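Local coordinates for protein COBE (Pseudomonas aeruginosa, PDB 2W6K) that takes part in cobalamin (vitamin B12) biosynthesis and belongs to the CbiG C-terminal family, its exact biochemical role being uncertain, at residues A[10-14]-A[110-115]; A[104-108]-A[120-125]; A[46-52]-A[70-76]; A[26-31]-A[128-133]. All coordinates share one frame; numbering follows the deposited sequence. Where two conformers were deposited one is given.

Contact 1: A[10-14]-A[110-115]; sequences SLLIA and LAERLG
Leu-11 and Ile-13 face the last turns of helix 102-115, where strand 12-14 and helix 110-115 run roughly antiparallel, their axes 143° apart and 8.7 Å from each other at the closest point. The nearest alpha carbons are those of Ile-13 and Ala-111. The small side chain of Ala-111 is consistent with this close approach. Two side chains from the first segment meet it. Leu-11 puts CD1 3.6 Å from Ala-111 CA, and Ile-13 lays CG1 3.7 Å from Ala-111 CB. The second methyl of Leu-11 reaches further along the helix. Leu-11 CD2 lies 3.8 Å from Gly-115 CA and 4.0 Å from Leu-114 CB. Chi1 of 59° sets CG of Leu-11 between the backbone N and the carbonyl carbon, and the two methyls then spread along the helix. The contact belongs to an alpha/beta fold with a five-stranded mixed sheet. Strand 12-18 is the middle strand, between 47-51 and 131-138, and helix 102-115 packs on one face of the sheet. Ile-13 divides its branches over that helix. Ile-13 CG2 meets Leu-110 CD2 at 4.0 Å, the two side chains crossing at about a right angle. Ile-13 CD1 reaches Leu-114 CD1, also at 4.0 Å. No hydrogen bond joins the two segments, and the touching groups are aliphatic. Leu-110 continues the apolar layer onto Ala-47 and Ala-49 of the next strand. On the other face, Leu-12 packs on Leu-35 and Ala-14 on Leu-31, both from helix 24-37.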
loop_
_atom_site.group_PDB
_atom_site.type_symbol
_atom_site.label_atom_id
_atom_site.label_comp_id
_atom_site.label_asym_id
_atom_site.label_seq_id
_atom_site.Cartn_x
_atom_site.Cartn_y
_atom_site.Cartn_z
ATOM N N SER A 10 -0.786 -14.486 -5.856
ATOM C CA SER A 10 -0.534 -13.273 -6.635
ATOM C C SER A 10 -1.042 -12.047 -5.894
ATOM O O SER A 10 -2.007 -11.399 -6.319
ATOM C CB SER A 10 -1.232 -13.368 -7.986
ATOM O OG SER A 10 -2.603 -13.672 -7.792
ATOM N N LEU A 11 -0.386 -11.692 -4.803
ATOM C CA LEU A 11 -0.977 -10.653 -3.992
ATOM C C LEU A 11 -0.690 -9.249 -4.474
ATOM O O LEU A 11 0.378 -8.954 -5.010
ATOM C CB LEU A 11 -0.698 -10.830 -2.507
ATOM C CG LEU A 11 0.637 -10.886 -1.830
ATOM C CD1 LEU A 11 1.055 -9.501 -1.402
ATOM C CD2 LEU A 11 0.437 -11.775 -0.626
ATOM N N LEU A 12 -1.679 -8.395 -4.276
ATOM C CA LEU A 12 -1.588 -7.023 -4.722
ATOM C C LEU A 12 -2.023 -6.166 -3.545
ATOM O O LEU A 12 -3.149 -6.320 -3.029
ATOM C CB LEU A 12 -2.540 -6.820 -5.882
ATOM C CG LEU A 12 -2.602 -5.376 -6.397
ATOM C CD1 LEU A 12 -1.267 -4.931 -7.019
ATOM C CD2 LEU A 12 -3.761 -5.283 -7.397
ATOM N N ILE A 13 -1.132 -5.268 -3.131
ATOM C CA ILE A 13 -1.358 -4.442 -1.953
ATOM C C ILE A 13 -1.379 -2.981 -2.349
ATOM O O ILE A 13 -0.525 -2.558 -3.115
ATOM C CB ILE A 13 -0.232 -4.615 -0.930
ATOM C CG1 ILE A 13 -0.087 -6.090 -0.475
ATOM C CG2 ILE A 13 -0.425 -3.696 0.286
ATOM C CD1 ILE A 13 -1.355 -6.658 0.157
ATOM N N ALA A 14 -2.310 -2.223 -1.784
ATOM C CA ALA A 14 -2.289 -0.757 -1.998
ATOM C C ALA A 14 -1.872 -0.083 -0.708
ATOM O O ALA A 14 -2.545 -0.270 0.296
ATOM C CB ALA A 14 -3.649 -0.258 -2.412
ATOM N N LEU A 110 3.676 -4.633 3.821
ATOM C CA LEU A 110 2.574 -5.554 3.975
ATOM C C LEU A 110 2.677 -6.698 2.963
ATOM O O LEU A 110 2.406 -7.853 3.310
ATOM C CB LEU A 110 1.220 -4.838 3.861
ATOM C CG LEU A 110 0.011 -5.725 4.151
ATOM C CD1 LEU A 110 0.086 -6.277 5.613
ATOM C CD2 LEU A 110 -1.285 -4.986 3.937
ATOM N N ALA A 111 3.051 -6.396 1.723
ATOM C CA ALA A 111 3.125 -7.457 0.704
ATOM C C ALA A 111 4.112 -8.536 1.140
ATOM O O ALA A 111 3.826 -9.732 1.026
ATOM C CB ALA A 111 3.528 -6.888 -0.651
ATOM N N GLU A 112 5.246 -8.108 1.674
ATOM C CA GLU A 112 6.309 -9.066 2.075
ATOM C C GLU A 112 5.916 -9.869 3.297
ATOM O O GLU A 112 6.288 -11.044 3.399
ATOM C CB GLU A 112 7.655 -8.360 2.277
ATOM C CG GLU A 112 8.177 -7.759 0.982
ATOM C CD GLU A 112 9.652 -7.402 1.008
ATOM O OE1 GLU A 112 10.205 -7.258 2.113
ATOM O OE2 GLU A 112 10.221 -7.235 -0.098
ATOM N N ARG A 113 5.181 -9.247 4.226
ATOM C CA ARG A 113 4.680 -9.936 5.421
ATOM C C ARG A 113 3.605 -10.964 5.176
ATOM O O ARG A 113 3.646 -12.049 5.785
ATOM C CB ARG A 113 4.213 -8.937 6.489
ATOM C CG ARG A 113 5.389 -8.401 7.188
ATOM C CD ARG A 113 5.216 -7.091 7.883
ATOM N NE ARG A 113 6.516 -6.810 8.466
ATOM C CZ ARG A 113 7.580 -6.401 7.780
ATOM N NH1 ARG A 113 8.725 -6.221 8.414
ATOM N NH2 ARG A 113 7.507 -6.169 6.466
ATOM N N LEU A 114 2.633 -10.630 4.325
ATOM C CA LEU A 114 1.610 -11.584 3.926
ATOM C C LEU A 114 2.176 -12.646 3.000
ATOM O O LEU A 114 1.751 -13.812 3.075
ATOM C CB LEU A 114 0.409 -10.887 3.256
ATOM C CG LEU A 114 -0.377 -9.922 4.140
ATOM C CD1 LEU A 114 -1.391 -9.102 3.295
ATOM C CD2 LEU A 114 -1.053 -10.623 5.340
ATOM N N GLY A 115 3.109 -12.255 2.129
ATOM C CA GLY A 115 3.606 -13.139 1.057
ATOM C C GLY A 115 4.820 -13.978 1.376
ATOM O O GLY A 115 4.989 -15.061 0.799
#

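Contact 2: A[104-108]-A[120-125]; sequences EAAAL and DLLGAK. With SO4 (sulfate ion), chain B.
Glu-104 OE2 accepts two hydrogen bonds, one from the backbone N of Lys-125 and one from the hydroxyl of Ser-88. The bond from Lys-125 N to Glu-104 OE2 is 2.9 Å long, with an N-H...O angle of 160°. It uses the anti lone pair of OE2, away from OE1. The other oxygen, OE1, accepts from the backbone N of Leu-87. The carboxylate of this buried residue is thus held through both oxygens. The Glu-104 chain is extended beyond CG and runs nearly square to Lys-125, with OE2 3.5 Å from Lys-125 CB. Lys-125 does not pair directly with the carboxylate, for NZ stays 5.4 Å from Glu-104 OE2. Instead, Lys-125 NZ is hydrogen-bonded to Ser-88 O, and it gives a bond of 2.9 Å to O3 of a sulfate ion. The sulfate probably comes from the crystallisation liquor. It also takes hydrogen bonds from Ser-101 OG and the backbone N atoms of Val-102 and Ala-103 at the start of the helix. Further along, Leu-121 and Leu-108 lie roughly perpendicular, CG to CG 3.9 Å. Leu-121 CD1 also lies 4.0 Å from Glu-104 CB. Helix 102-115 here packs against outermost strand 119-127, while Glu-104 and Ala-107 also touch the neighbouring strand 131-138.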
loop_
_atom_site.group_PDB
_atom_site.type_symbol
_atom_site.label_atom_id
_atom_site.label_comp_id
_atom_site.label_asym_id
_atom_site.label_seq_id
_atom_site.Cartn_x
_atom_site.Cartn_y
_atom_site.Cartn_z
ATOM N N GLU A 104 4.355 4.058 -0.368
ATOM C CA GLU A 104 5.289 3.111 -0.975
ATOM C C GLU A 104 5.822 2.098 0.061
ATOM O O GLU A 104 5.815 0.890 -0.177
ATOM C CB GLU A 104 6.424 3.864 -1.659
ATOM C CG GLU A 104 5.914 4.625 -2.846
ATOM C CD GLU A 104 6.974 5.379 -3.635
ATOM O OE1 GLU A 104 8.118 5.463 -3.170
ATOM O OE2 GLU A 104 6.607 5.911 -4.719
ATOM N N ALA A 105 6.231 2.599 1.216
ATOM C CA ALA A 105 6.779 1.715 2.267
ATOM C C ALA A 105 5.744 0.775 2.819
ATOM O O ALA A 105 6.060 -0.387 3.039
ATOM C CB ALA A 105 7.425 2.518 3.394
ATOM N N ALA A 106 4.504 1.248 3.006
ATOM C CA ALA A 106 3.455 0.384 3.600
ATOM C C ALA A 106 3.050 -0.721 2.615
ATOM O O ALA A 106 2.822 -1.878 3.010
ATOM C CB ALA A 106 2.247 1.185 4.065
ATOM N N ALA A 107 3.013 -0.373 1.336
ATOM C CA ALA A 107 2.692 -1.350 0.297
ATOM C C ALA A 107 3.723 -2.490 0.284
ATOM O O ALA A 107 3.347 -3.668 0.338
ATOM C CB ALA A 107 2.566 -0.671 -1.082
ATOM N N LEU A 108 5.010 -2.140 0.226
ATOM C CA LEU A 108 6.067 -3.125 0.207
ATOM C C LEU A 108 6.033 -3.970 1.483
ATOM O O LEU A 108 6.095 -5.207 1.412
ATOM C CB LEU A 108 7.414 -2.425 0.068
ATOM C CG LEU A 108 7.734 -1.893 -1.326
ATOM C CD1 LEU A 108 8.968 -1.009 -1.227
ATOM C CD2 LEU A 108 7.948 -3.076 -2.289
ATOM N N ASP A 120 7.737 -5.980 -4.986
ATOM C CA ASP A 120 8.195 -4.866 -5.818
ATOM C C ASP A 120 7.047 -3.882 -5.982
ATOM O O ASP A 120 5.875 -4.271 -6.106
ATOM C CB ASP A 120 8.649 -5.386 -7.198
ATOM C CG ASP A 120 10.113 -5.820 -7.232
ATOM O OD1 ASP A 120 10.833 -5.734 -6.210
ATOM O OD2 ASP A 120 10.554 -6.240 -8.322
ATOM N N LEU A 121 7.369 -2.596 -6.017
ATOM C CA LEU A 121 6.357 -1.635 -6.383
ATOM C C LEU A 121 6.073 -1.728 -7.865
ATOM O O LEU A 121 6.989 -1.929 -8.657
ATOM C CB LEU A 121 6.858 -0.238 -6.063
ATOM C CG LEU A 121 6.992 0.059 -4.564
ATOM C CD1 LEU A 121 7.939 1.230 -4.313
ATOM C CD2 LEU A 121 5.609 0.348 -4.003
ATOM N N LEU A 122 4.809 -1.565 -8.232
ATOM C CA LEU A 122 4.399 -1.560 -9.660
ATOM C C LEU A 122 4.885 -0.311 -10.363
ATOM O O LEU A 122 5.106 -0.291 -11.594
ATOM C CB LEU A 122 2.877 -1.667 -9.743
ATOM C CG LEU A 122 2.353 -3.098 -9.634
ATOM C CD1 LEU A 122 2.544 -3.667 -8.261
ATOM C CD2 LEU A 122 0.891 -3.034 -10.011
ATOM N N GLY A 123 5.083 0.747 -9.579
ATOM C CA GLY A 123 5.500 2.030 -10.113
ATOM C C GLY A 123 5.575 3.023 -8.993
ATOM O O GLY A 123 5.189 2.718 -7.859
ATOM N N ALA A 124 6.042 4.231 -9.296
ATOM C CA ALA A 124 5.976 5.321 -8.350
ATOM C C ALA A 124 4.533 5.587 -7.882
ATOM O O ALA A 124 3.571 5.394 -8.633
ATOM C CB ALA A 124 6.548 6.583 -8.997
ATOM N N LYS A 125 4.391 6.060 -6.652
ATOM C CA LYS A 125 3.059 6.357 -6.100
ATOM C C LYS A 125 2.362 7.400 -6.951
ATOM O O LYS A 125 3.024 8.250 -7.581
ATOM C CB LYS A 125 3.200 6.880 -4.687
ATOM C CG LYS A 125 3.716 8.299 -4.649
ATOM C CD LYS A 125 4.182 8.687 -3.274
ATOM C CE LYS A 125 4.576 10.136 -3.284
ATOM N NZ LYS A 125 5.423 10.479 -2.121
HETATM S S SO4 B . 3.234 9.439 1.168
HETATM O O1 SO4 B . 2.590 10.752 0.844
HETATM O O2 SO4 B . 3.837 9.511 2.491
HETATM O O3 SO4 B . 4.264 9.201 0.176
HETATM O O4 SO4 B . 2.224 8.421 1.133
#

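Contact 3: A[46-52]-A[70-76]; sequences DALASID and PVHFLAP
Phe-73 has CG anti to its carbonyl carbon (chi1 -62°), which brings ring atom CD1 to 3.5 Å from Ile-51 O, at the ring edge and near its plane. Asp-52, with CG anti to the backbone N (chi1 -154°), lies against Phe-73 CB. These groups sit at the end of a parallel strand pair, 47-51 with 71-74, in a beta-alpha-beta unit whose crossover helix is 58-67. Five backbone hydrogen bonds zip the strands together. Leu-48 N gives to Pro-70 O at 2.8 Å, and His-72 N gives to Leu-48 O. Ser-50 N then gives to His-72 O, and Leu-74 N to Ser-50 O. Beyond the last bridge, Asp-52 N bonds Leu-74 O at 2.9 Å. Leu-48 and Val-71 share the sheet face with Ser-50 and Phe-73. Leu-48 CB meets Val-71 CG2 at 4.0 Å, and helix 58-67 packs on this side. Ala-49 and His-72 point to the other face, towards helix 102-115. There Leu-74 turns CD1 back to 4.0 Å from Ala-49 CB. The His-72 ring has Leu-48 O at its edge, in plane. Ser-50 OG is hydrogen-bonded to Ile-16 O of the next strand. At the same end as Asp-52, the Ile-51 and Pro-76 side chains are set nearly at right angles, with Ile-51 CD1 3.8 Å from Pro-76 CG.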
loop_
_atom_site.group_PDB
_atom_site.type_symbol
_atom_site.label_atom_id
_atom_site.label_comp_id
_atom_site.label_asym_id
_atom_site.label_seq_id
_atom_site.Cartn_x
_atom_site.Cartn_y
_atom_site.Cartn_z
ATOM N N ASP A 46 -5.833 -7.328 -2.602
ATOM C CA ASP A 46 -5.916 -8.175 -1.420
ATOM C C ASP A 46 -6.059 -7.410 -0.102
ATOM O O ASP A 46 -6.745 -7.876 0.807
ATOM C CB ASP A 46 -4.730 -9.103 -1.365
ATOM C CG ASP A 46 -4.735 -10.085 -2.513
ATOM O OD1 ASP A 46 -5.554 -11.032 -2.476
ATOM O OD2 ASP A 46 -3.949 -9.900 -3.452
ATOM N N ALA A 47 -5.402 -6.257 0.027
ATOM C CA ALA A 47 -5.433 -5.534 1.306
ATOM C C ALA A 47 -4.978 -4.106 1.107
ATOM O O ALA A 47 -4.337 -3.799 0.100
ATOM C CB ALA A 47 -4.511 -6.198 2.286
ATOM N N LEU A 48 -5.258 -3.267 2.104
ATOM C CA LEU A 48 -4.752 -1.904 2.098
ATOM C C LEU A 48 -3.726 -1.815 3.227
ATOM O O LEU A 48 -3.804 -2.576 4.205
ATOM C CB LEU A 48 -5.854 -0.897 2.398
ATOM C CG LEU A 48 -7.132 -0.933 1.548
ATOM C CD1 LEU A 48 -8.086 -0.010 2.182
ATOM C CD2 LEU A 48 -6.783 -0.496 0.112
ATOM N N ALA A 49 -2.753 -0.918 3.085
ATOM C CA ALA A 49 -1.725 -0.761 4.124
ATOM C C ALA A 49 -1.470 0.702 4.379
ATOM O O ALA A 49 -1.506 1.492 3.456
ATOM C CB ALA A 49 -0.415 -1.428 3.709
ATOM N N SER A 50 -1.204 1.047 5.640
ATOM C CA SER A 50 -0.777 2.408 5.962
ATOM C C SER A 50 0.068 2.380 7.215
ATOM O O SER A 50 0.470 1.336 7.680
ATOM C CB SER A 50 -1.981 3.372 6.113
ATOM O OG SER A 50 -1.552 4.727 6.128
ATOM N N ILE A 51 0.411 3.558 7.689
ATOM C CA ILE A 51 1.233 3.651 8.898
ATOM C C ILE A 51 0.376 3.734 10.157
ATOM O O ILE A 51 -0.694 4.343 10.171
ATOM C CB ILE A 51 2.211 4.843 8.798
ATOM C CG1 ILE A 51 3.291 4.747 9.886
ATOM C CG2 ILE A 51 1.491 6.148 8.859
ATOM C CD1 ILE A 51 4.506 5.672 9.586
ATOM N N ASP A 52 0.869 3.125 11.233
ATOM C CA ASP A 52 0.177 3.159 12.482
ATOM C C ASP A 52 0.641 4.403 13.186
ATOM O O ASP A 52 1.756 4.896 12.944
ATOM C CB ASP A 52 0.477 1.918 13.340
ATOM C CG ASP A 52 -0.643 1.616 14.309
ATOM O OD1 ASP A 52 -1.658 2.360 14.328
ATOM O OD2 ASP A 52 -0.525 0.634 15.045
ATOM N N PRO A 70 -9.182 -6.123 4.207
ATOM C CA PRO A 70 -8.590 -5.538 5.375
ATOM C C PRO A 70 -7.675 -4.346 5.120
ATOM O O PRO A 70 -7.077 -4.248 4.044
ATOM C CB PRO A 70 -7.725 -6.683 5.925
ATOM C CG PRO A 70 -7.338 -7.419 4.771
ATOM C CD PRO A 70 -8.541 -7.407 3.881
ATOM N N VAL A 71 -7.556 -3.488 6.143
ATOM C CA VAL A 71 -6.516 -2.450 6.207
ATOM C C VAL A 71 -5.627 -2.725 7.418
ATOM O O VAL A 71 -6.129 -2.998 8.530
ATOM C CB VAL A 71 -7.090 -0.991 6.221
ATOM C CG1 VAL A 71 -8.053 -0.783 7.405
ATOM C CG2 VAL A 71 -5.957 0.053 6.243
ATOM N N HIS A 72 -4.320 -2.717 7.156
ATOM C CA HIS A 72 -3.285 -2.999 8.141
ATOM C C HIS A 72 -2.519 -1.736 8.367
ATOM O O HIS A 72 -2.139 -1.060 7.409
ATOM C CB HIS A 72 -2.331 -4.067 7.614
ATOM C CG HIS A 72 -2.977 -5.395 7.388
ATOM N ND1 HIS A 72 -2.890 -6.434 8.293
ATOM C CD2 HIS A 72 -3.726 -5.853 6.360
ATOM C CE1 HIS A 72 -3.548 -7.480 7.819
ATOM N NE2 HIS A 72 -4.063 -7.153 6.648
ATOM N N PHE A 73 -2.274 -1.430 9.634
ATOM C CA PHE A 73 -1.473 -0.280 10.010
ATOM C C PHE A 73 -0.165 -0.770 10.585
ATOM O O PHE A 73 -0.149 -1.524 11.586
ATOM C CB PHE A 73 -2.248 0.575 10.998
ATOM C CG PHE A 73 -3.521 1.132 10.427
ATOM C CD1 PHE A 73 -3.510 2.317 9.689
ATOM C CD2 PHE A 73 -4.726 0.455 10.619
ATOM C CE1 PHE A 73 -4.682 2.830 9.152
ATOM C CE2 PHE A 73 -5.913 0.960 10.088
ATOM C CZ PHE A 73 -5.898 2.143 9.355
ATOM N N LEU A 74 0.922 -0.396 9.923
ATOM C CA LEU A 74 2.242 -0.937 10.225
ATOM C C LEU A 74 3.084 0.033 11.060
ATOM O O LEU A 74 3.001 1.253 10.912
ATOM C CB LEU A 74 2.982 -1.338 8.935
ATOM C CG LEU A 74 2.350 -2.555 8.231
ATOM C CD1 LEU A 74 1.463 -2.118 7.121
ATOM C CD2 LEU A 74 3.404 -3.518 7.725
ATOM N N ALA A 75 3.937 -0.532 11.909
ATOM C CA ALA A 75 4.793 0.315 12.746
ATOM C C ALA A 75 5.712 1.178 11.890
ATOM O O ALA A 75 6.263 0.694 10.896
ATOM C CB ALA A 75 5.658 -0.591 13.669
ATOM N N PRO A 76 5.921 2.444 12.296
ATOM C CA PRO A 76 6.890 3.295 11.616
ATOM C C PRO A 76 8.248 2.586 11.478
ATOM O O PRO A 76 8.877 2.640 10.408
ATOM C CB PRO A 76 6.956 4.532 12.537
ATOM C CG PRO A 76 5.568 4.617 13.119
ATOM C CD PRO A 76 5.210 3.164 13.375
#

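Contact 4: A[26-31]-A[128-133]; sequences HLRALL and DDRASI
His-26 NE2 donates to Asp-128 OD2 at 2.9 Å, with a bent N-H...O angle of 131°. A weak second bond runs from His-26 NE2 to Asp-128 OD1 at 3.4 Å. NE2 meets Asp-128 OD2 on its syn side but 27° out of the carboxylate plane, and OD2 is itself tilted from the ring plane. OD1 lies in the plane of the imidazole, at its edge. The ring and carboxylate planes are 77° apart. Beside this pair, Leu-30 CD2 rests 3.5 Å from Ala-131 O. Leu-30 and Ile-133 lie alongside, pointing opposite ways, with CD2 of Leu-30 3.9 Å from CG1 of Ile-133. Ile-133 pushes CD1 against the helix backbone, 3.4 Å from Leu-31 N. Ala-131 CB touches CD2 of both Leu-27 and Leu-30. Asp-128 lies in the turn joining the two antiparallel strands 119-127 and 131-138, and it shapes that turn. Asp-128 OD1 accepts from Arg-130 N, an Asx turn, and from Ala-131 N at 2.9 Å. These two bonds fix the carboxylate that His-26 meets. Asp-128 N also bonds Ala-131 O. Around them, helix 24-37 lies over the sheet, and Leu-27 continues onto Ile-16 and Cys-18 of strand 12-18. His-26 N is hydrogen-bonded to Ser-23 OG.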
loop_
_atom_site.group_PDB
_atom_site.type_symbol
_atom_site.label_atom_id
_atom_site.label_comp_id
_atom_site.label_asym_id
_atom_site.label_seq_id
_atom_site.Cartn_x
_atom_site.Cartn_y
_atom_site.Cartn_z
ATOM N N HIS A 26 -12.935 9.856 -1.622
ATOM C CA HIS A 26 -11.762 10.437 -2.235
ATOM C C HIS A 26 -10.711 9.362 -2.401
ATOM O O HIS A 26 -10.162 9.161 -3.515
ATOM C CB HIS A 26 -11.212 11.544 -1.356
ATOM C CG HIS A 26 -10.057 12.272 -1.963
ATOM N ND1 HIS A 26 -10.155 13.569 -2.410
ATOM C CD2 HIS A 26 -8.778 11.886 -2.191
ATOM C CE1 HIS A 26 -8.982 13.959 -2.882
ATOM N NE2 HIS A 26 -8.133 12.953 -2.771
ATOM N N LEU A 27 -10.449 8.633 -1.319
ATOM C CA LEU A 27 -9.435 7.576 -1.378
ATOM C C LEU A 27 -9.811 6.548 -2.443
ATOM O O LEU A 27 -8.948 6.094 -3.204
ATOM C CB LEU A 27 -9.268 6.893 -0.009
ATOM C CG LEU A 27 -8.693 7.778 1.103
ATOM C CD1 LEU A 27 -8.571 7.037 2.390
ATOM C CD2 LEU A 27 -7.313 8.278 0.679
ATOM N N ARG A 28 -11.092 6.176 -2.500
ATOM C CA ARG A 28 -11.510 5.145 -3.464
ATOM C C ARG A 28 -11.271 5.610 -4.900
ATOM O O ARG A 28 -10.825 4.820 -5.730
ATOM C CB ARG A 28 -12.985 4.760 -3.268
ATOM C CG ARG A 28 -13.422 3.684 -4.265
ATOM C CD ARG A 28 -14.878 3.303 -4.099
ATOM N NE ARG A 28 -15.756 4.432 -4.393
ATOM C CZ ARG A 28 -16.995 4.559 -3.915
ATOM N NH1 ARG A 28 -17.724 5.626 -4.220
ATOM N NH2 ARG A 28 -17.524 3.619 -3.143
ATOM N N ALA A 29 -11.579 6.874 -5.180
ATOM C CA ALA A 29 -11.396 7.416 -6.560
ATOM C C ALA A 29 -9.916 7.425 -6.959
ATOM O O ALA A 29 -9.550 7.060 -8.075
ATOM C CB ALA A 29 -11.989 8.793 -6.703
ATOM N N LEU A 30 -9.060 7.794 -6.024
ATOM C CA LEU A 30 -7.651 7.805 -6.318
ATOM C C LEU A 30 -7.105 6.380 -6.467
ATOM O O LEU A 30 -6.267 6.119 -7.337
ATOM C CB LEU A 30 -6.888 8.572 -5.266
ATOM C CG LEU A 30 -5.383 8.727 -5.523
ATOM C CD1 LEU A 30 -5.060 9.481 -6.822
ATOM C CD2 LEU A 30 -4.749 9.459 -4.362
ATOM N N LEU A 31 -7.587 5.477 -5.617
ATOM C CA LEU A 31 -7.201 4.078 -5.680
ATOM C C LEU A 31 -7.594 3.496 -7.040
ATOM O O LEU A 31 -6.781 2.820 -7.675
ATOM C CB LEU A 31 -7.874 3.278 -4.550
ATOM C CG LEU A 31 -7.601 1.764 -4.457
ATOM C CD1 LEU A 31 -6.098 1.462 -4.297
ATOM C CD2 LEU A 31 -8.362 1.187 -3.302
ATOM N N ASP A 128 -2.338 13.092 -5.240
ATOM C CA ASP A 128 -2.970 14.416 -5.361
ATOM C C ASP A 128 -2.616 15.235 -4.136
ATOM O O ASP A 128 -1.677 14.915 -3.410
ATOM C CB ASP A 128 -4.466 14.337 -5.692
ATOM C CG ASP A 128 -5.280 13.592 -4.642
ATOM O OD1 ASP A 128 -4.927 13.671 -3.469
ATOM O OD2 ASP A 128 -6.284 12.945 -5.019
ATOM N N ASP A 129 -3.341 16.315 -3.876
ATOM C CA ASP A 129 -2.935 17.174 -2.777
ATOM C C ASP A 129 -3.398 16.663 -1.381
ATOM O O ASP A 129 -2.875 17.075 -0.322
ATOM C CB ASP A 129 -3.337 18.598 -3.161
ATOM C CG ASP A 129 -2.966 18.905 -4.625
ATOM O OD1 ASP A 129 -1.782 19.204 -4.897
ATOM O OD2 ASP A 129 -3.834 18.785 -5.526
ATOM N N ARG A 130 -4.281 15.659 -1.388
ATOM C CA ARG A 130 -4.738 15.113 -0.132
ATOM C C ARG A 130 -4.258 13.686 0.145
ATOM O O ARG A 130 -4.165 13.294 1.298
ATOM C CB ARG A 130 -6.252 15.295 0.051
ATOM C CG ARG A 130 -6.695 16.786 0.085
ATOM C CD ARG A 130 -6.486 17.431 1.459
ATOM N NE ARG A 130 -6.514 18.898 1.429
ATOM C CZ ARG A 130 -5.544 19.684 1.893
ATOM N NH1 ARG A 130 -4.454 19.169 2.445
ATOM N NH2 ARG A 130 -5.669 21.002 1.822
ATOM N N ALA A 131 -3.878 12.936 -0.890
ATOM C CA ALA A 131 -3.482 11.527 -0.664
ATOM C C ALA A 131 -2.473 10.997 -1.678
ATOM O O ALA A 131 -2.339 11.521 -2.779
ATOM C CB ALA A 131 -4.727 10.659 -0.680
ATOM N N SER A 132 -1.786 9.902 -1.320
ATOM C CA SER A 132 -0.902 9.226 -2.250
ATOM C C SER A 132 -1.210 7.736 -2.143
ATOM O O SER A 132 -1.476 7.252 -1.049
ATOM C CB SER A 132 0.571 9.414 -1.890
ATOM O OG SER A 132 1.066 10.651 -2.415
ATOM N N ILE A 133 -1.162 7.049 -3.274
ATOM C CA ILE A 133 -1.394 5.605 -3.276
ATOM C C ILE A 133 -0.296 4.886 -4.067
ATOM O O ILE A 133 0.129 5.339 -5.146
ATOM C CB ILE A 133 -2.817 5.253 -3.798
ATOM C CG1 ILE A 133 -3.874 5.908 -2.878
ATOM C CG2 ILE A 133 -2.999 3.732 -3.883
ATOM C CD1 ILE A 133 -5.303 5.487 -3.079
#

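How the contacts relate
From the N terminus, strand 12-18 opens contact 1, and helix 24-37 then opens contact 4. Contact 3 is the first to close, pairing 46-52 with 70-76 in a short loop that lies within both longer ones. Helix 102-115 opens contact 2 and closes contact 1 at 110-115. Contact 2 closes later, at 120-125, so contacts 1 and 2 cross. Contact 4 closes last, at 128-133. It encloses contacts 2 and 3 and crosses contact 1. All four reach one sheet. Contacts 1 and 2 seat the same helix on it, contact 4 seats helix 24-37 on the other face, and contact 3 joins two of its strands.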